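Local coordinates for protein isoflavone reductase (Medicago sativa, PDB 2GAS) that uses NADPH to reduce achiral isoflavones to chiral isoflavanones, a step on the way to the pterocarpan phytoalexin medicarpin in alfalfa, at residues 176-181 against 222-227; 72-77 against 103-108. All coordinates share one frame; numbering follows the deposited sequence.

Interaction 1. Residues 176-181 against 222-227; sequences VVILGD and TQNEVI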
# COMPACT_ATOMS: atom_id res chain seq x y z
N VAL A 176 -21.24 3.96 -15.72
CA VAL A 176 -20.43 3.20 -14.79
C VAL A 176 -21.01 1.81 -14.52
O VAL A 176 -22.23 1.61 -14.53
CB VAL A 176 -20.28 3.97 -13.44
CG1 VAL A 176 -21.63 4.12 -12.75
CG2 VAL A 176 -19.29 3.27 -12.53
N VAL A 177 -20.12 0.85 -14.30
CA VAL A 177 -20.51 -0.52 -13.99
C VAL A 177 -20.14 -0.80 -12.54
O VAL A 177 -19.01 -0.53 -12.12
CB VAL A 177 -19.78 -1.55 -14.89
CG1 VAL A 177 -19.95 -2.95 -14.32
CG2 VAL A 177 -20.35 -1.50 -16.29
N ILE A 178 -21.10 -1.32 -11.79
CA ILE A 178 -20.89 -1.61 -10.38
C ILE A 178 -20.88 -3.12 -10.16
O ILE A 178 -21.75 -3.83 -10.67
CB ILE A 178 -22.00 -0.99 -9.50
CG1 ILE A 178 -22.06 0.53 -9.70
CG2 ILE A 178 -21.77 -1.32 -8.03
CD1 ILE A 178 -23.04 0.97 -10.77
N LEU A 179 -19.88 -3.61 -9.42
CA LEU A 179 -19.80 -5.02 -9.11
C LEU A 179 -20.67 -5.27 -7.89
O LEU A 179 -20.50 -4.63 -6.85
CB LEU A 179 -18.36 -5.43 -8.82
CG LEU A 179 -17.35 -5.04 -9.90
CD1 LEU A 179 -16.01 -5.64 -9.53
CD2 LEU A 179 -17.80 -5.52 -11.27
N GLY A 180 -21.61 -6.20 -8.00
CA GLY A 180 -22.49 -6.47 -6.89
C GLY A 180 -23.49 -5.34 -6.73
O GLY A 180 -23.67 -4.56 -7.66
N ASP A 181 -24.11 -5.22 -5.56
CA ASP A 181 -25.11 -4.17 -5.37
C ASP A 181 -24.56 -2.78 -5.07
O ASP A 181 -25.32 -1.80 -5.04
CB ASP A 181 -26.14 -4.57 -4.29
CG ASP A 181 -25.56 -4.61 -2.89
OD1 ASP A 181 -26.35 -4.80 -1.94
OD2 ASP A 181 -24.33 -4.46 -2.72
N THR A 222 -19.04 3.00 0.30
CA THR A 222 -19.49 1.93 -0.58
C THR A 222 -19.34 2.46 -2.00
O THR A 222 -19.21 3.67 -2.20
CB THR A 222 -20.97 1.59 -0.35
OG1 THR A 222 -21.78 2.70 -0.76
CG2 THR A 222 -21.22 1.29 1.12
N GLN A 223 -19.37 1.59 -3.00
CA GLN A 223 -19.23 2.07 -4.37
C GLN A 223 -20.38 3.01 -4.73
O GLN A 223 -20.20 3.98 -5.47
CB GLN A 223 -19.17 0.89 -5.35
CG GLN A 223 -18.92 1.32 -6.79
CD GLN A 223 -17.52 1.87 -7.02
OE1 GLN A 223 -16.82 2.25 -6.08
NE2 GLN A 223 -17.12 1.93 -8.29
N ASN A 224 -21.57 2.74 -4.19
CA ASN A 224 -22.72 3.59 -4.46
C ASN A 224 -22.47 4.98 -3.87
O ASN A 224 -22.85 5.99 -4.46
CB ASN A 224 -24.00 2.99 -3.85
CG ASN A 224 -24.55 1.84 -4.67
OD1 ASN A 224 -25.36 1.04 -4.18
ND2 ASN A 224 -24.13 1.75 -5.93
N GLU A 225 -21.84 5.02 -2.70
CA GLU A 225 -21.54 6.29 -2.05
C GLU A 225 -20.46 7.05 -2.83
O GLU A 225 -20.51 8.27 -2.94
CB GLU A 225 -21.10 6.05 -0.60
CG GLU A 225 -22.26 5.65 0.30
CD GLU A 225 -21.83 5.19 1.68
OE1 GLU A 225 -22.67 5.23 2.61
OE2 GLU A 225 -20.67 4.76 1.84
N VAL A 226 -19.48 6.32 -3.36
CA VAL A 226 -18.41 6.93 -4.16
C VAL A 226 -19.02 7.57 -5.41
O VAL A 226 -18.74 8.73 -5.73
CB VAL A 226 -17.37 5.86 -4.60
CG1 VAL A 226 -16.46 6.43 -5.68
CG2 VAL A 226 -16.52 5.43 -3.40
N ILE A 227 -19.87 6.81 -6.10
CA ILE A 227 -20.52 7.29 -7.31
C ILE A 227 -21.40 8.51 -7.04
O ILE A 227 -21.40 9.48 -7.80
CB ILE A 227 -21.35 6.16 -7.96
CG1 ILE A 227 -20.42 5.07 -8.49
CG2 ILE A 227 -22.22 6.72 -9.09
CD1 ILE A 227 -21.13 3.83 -8.97
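Ile227 meets Val176 and Ile178 with one methyl, CD1. It comes tip to tip against both. Ile227 CD1 lies 3.5 Å from Ile178 CG1 and 3.8 Å from Val176 CG1. Val176 CG1 sits between its backbone N and carbonyl carbon (chi1 65°), which turns both of its methyls to Ile227 CD1. Ile178 serves a second neighbour with its other branch: its CG2 lies 4.1 Å from Gln223 CG, where the two side chains cross at a slant. The Gln223 chain bends at chi2 (69°), and its NE2 donates to Leu163 O, outside the two segments. Past the end of the strand, the Asn224 side chain lies close to Asp181 O.

The second shell fixes the start of the helix. Thr222 and Glu225 form a capping box. Glu225 N donates to Thr222 OG1 at 3.0 Å, and Thr222 N donates to Glu225 OE2 at 2.9 Å. Lys185 makes a salt bridge to the same carboxylate oxygen.

The strand and helix segments run nearly antiparallel (159°), with axes 10.1 Å apart. This is apolar helix-on-sheet packing: helix 223-234 lies against the parallel strands 175-179 and 239-243. Ile227 also touches Lys240, and Asn224 touches Tyr242.

Interaction 2. Residues 72-77 against 103-108; sequences KAIKQV and GNVKKF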
# COMPACT_ATOMS: atom_id res chain seq x y z
N LYS A 72 25.19 -4.73 5.25
CA LYS A 72 25.94 -3.52 5.55
C LYS A 72 25.05 -2.29 5.70
O LYS A 72 25.27 -1.45 6.57
CB LYS A 72 26.99 -3.25 4.47
CG LYS A 72 27.82 -1.99 4.71
CD LYS A 72 28.81 -1.75 3.59
CE LYS A 72 29.63 -0.48 3.84
NZ LYS A 72 28.78 0.75 3.91
N ALA A 73 24.03 -2.20 4.85
CA ALA A 73 23.10 -1.08 4.90
C ALA A 73 22.21 -1.17 6.12
O ALA A 73 22.03 -0.19 6.85
CB ALA A 73 22.25 -1.07 3.63
N ILE A 74 21.65 -2.35 6.35
CA ILE A 74 20.75 -2.58 7.48
C ILE A 74 21.41 -2.34 8.84
O ILE A 74 20.75 -1.88 9.78
CB ILE A 74 20.15 -4.00 7.41
CG1 ILE A 74 19.26 -4.12 6.17
CG2 ILE A 74 19.36 -4.31 8.67
CD1 ILE A 74 18.70 -5.51 5.93
N LYS A 75 22.70 -2.64 8.95
CA LYS A 75 23.41 -2.44 10.21
C LYS A 75 23.48 -0.96 10.59
O LYS A 75 23.74 -0.62 11.75
CB LYS A 75 24.83 -3.00 10.12
CG LYS A 75 24.92 -4.50 10.31
CD LYS A 75 26.36 -4.96 10.16
CE LYS A 75 26.59 -6.28 10.85
NZ LYS A 75 26.43 -6.14 12.33
N GLN A 76 23.25 -0.08 9.63
CA GLN A 76 23.32 1.35 9.88
C GLN A 76 22.01 2.00 10.31
O GLN A 76 21.98 3.17 10.66
CB GLN A 76 23.84 2.07 8.63
CG GLN A 76 25.23 1.63 8.20
CD GLN A 76 25.64 2.24 6.87
OE1 GLN A 76 25.82 3.46 6.76
NE2 GLN A 76 25.79 1.40 5.86
N VAL A 77 20.92 1.23 10.30
CA VAL A 77 19.62 1.78 10.65
C VAL A 77 18.89 1.00 11.75
O VAL A 77 19.39 -0.02 12.24
CB VAL A 77 18.71 1.84 9.41
CG1 VAL A 77 19.37 2.69 8.33
CG2 VAL A 77 18.44 0.43 8.89
N GLY A 103 21.06 -8.22 12.96
CA GLY A 103 20.65 -8.33 14.36
C GLY A 103 20.24 -7.09 15.12
O GLY A 103 19.80 -7.19 16.26
N ASN A 104 20.35 -5.92 14.50
CA ASN A 104 20.02 -4.67 15.17
C ASN A 104 18.64 -4.09 14.84
O ASN A 104 18.25 -3.07 15.41
CB ASN A 104 21.06 -3.62 14.81
CG ASN A 104 21.18 -3.42 13.31
OD1 ASN A 104 21.72 -4.28 12.60
ND2 ASN A 104 20.67 -2.30 12.81
N VAL A 105 17.91 -4.72 13.94
CA VAL A 105 16.61 -4.19 13.53
C VAL A 105 15.54 -4.16 14.62
O VAL A 105 15.22 -5.18 15.23
CB VAL A 105 16.07 -4.96 12.30
CG1 VAL A 105 14.73 -4.39 11.86
CG2 VAL A 105 17.08 -4.87 11.17
N LYS A 106 14.99 -2.97 14.84
CA LYS A 106 13.95 -2.77 15.84
C LYS A 106 12.54 -2.92 15.27
O LYS A 106 11.58 -3.12 16.01
CB LYS A 106 14.11 -1.39 16.49
CG LYS A 106 15.45 -1.22 17.17
CD LYS A 106 15.59 0.13 17.85
CE LYS A 106 16.98 0.29 18.43
NZ LYS A 106 17.19 1.63 19.03
N LYS A 107 12.42 -2.84 13.95
CA LYS A 107 11.12 -3.00 13.32
C LYS A 107 11.24 -3.17 11.81
O LYS A 107 11.98 -2.44 11.16
CB LYS A 107 10.21 -1.80 13.64
CG LYS A 107 8.75 -2.01 13.23
CD LYS A 107 7.77 -1.38 14.22
CE LYS A 107 7.84 0.13 14.19
NZ LYS A 107 6.89 0.76 15.15
N PHE A 108 10.52 -4.14 11.27
CA PHE A 108 10.53 -4.41 9.84
C PHE A 108 9.12 -4.30 9.28
O PHE A 108 8.19 -4.90 9.81
CB PHE A 108 11.09 -5.81 9.55
CG PHE A 108 10.96 -6.24 8.10
CD1 PHE A 108 11.36 -5.40 7.07
CD2 PHE A 108 10.49 -7.51 7.78
CE1 PHE A 108 11.28 -5.82 5.74
CE2 PHE A 108 10.41 -7.94 6.46
CZ PHE A 108 10.81 -7.10 5.44
O HOH W 1 24.50 -4.84 14.09
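Asn104 reaches across to Ile74 and the type I turn of Ile74 to Val77. It comes directly after Gly103, whose positive phi (73°) takes the chain out of helix 92-102. Asn104 CG sits between its own backbone N and carbonyl carbon (chi1 57°), and the side chain extends to the backbone of residues 74-77. Its ND2 donates to Ile74 O at 3.1 Å. The bond is nearly straight (177°), and the acceptor lies in the plane of the Asn104 amide. Ile74 O also accepts from Val77 N, within the turn. The two donors reach it from opposite faces of the carbonyl plane. Asn104 ND2 also lies 2.7 Å from Val77 O. Asn104 OD1 leans toward Lys75 and lies 3.5 Å from Lys75 CA. A water donates to Asn104 OD1 and accepts from Lys75 NZ, at 3.2 Å and 2.9 Å respectively. The amide therefore joins the turn directly through ND2 and by water through OD1.

Val105 supplies the apolar contact. Its CG2, anti to the carbonyl carbon, presses on Ile74 CG2 at 3.4 Å, which is tight for two methyls. Ile99 of helix 92-102 touches both side chains. From Lys106 onward the chain turns to the sheet: Lys106 and Lys107 make backbone hydrogen bonds with Asp78 and Val80.

The contact thus ties together two helix-to-strand connections of the Rossmann-type domain. One runs from helix 67-74 to strand 79-82, the other from helix 92-102 to strand 107-109, and these two strands are parallel neighbours.

Overall arrangement
Interaction 2 comes first along the chain and closes before interaction 1 opens. Their centres are 44 Å apart, on opposite sides of the chain's centre, and their nearest atoms are about 30 Å apart. They share no helix or strand. Interaction 2 lies in the NADP-binding Rossmann part, beside the five-stranded parallel sheet of order 3-2-1-4-5. There the side chain of Val77 is about 12 Å from that of Pro10, which is assigned to the NADP(+) site. Interaction 1 lies in the later part of the chain, at the two-stranded sheet of 175-179 and 239-243, away from the annotated sites. Each contact joins elements within its own part of one NmrA-type chain.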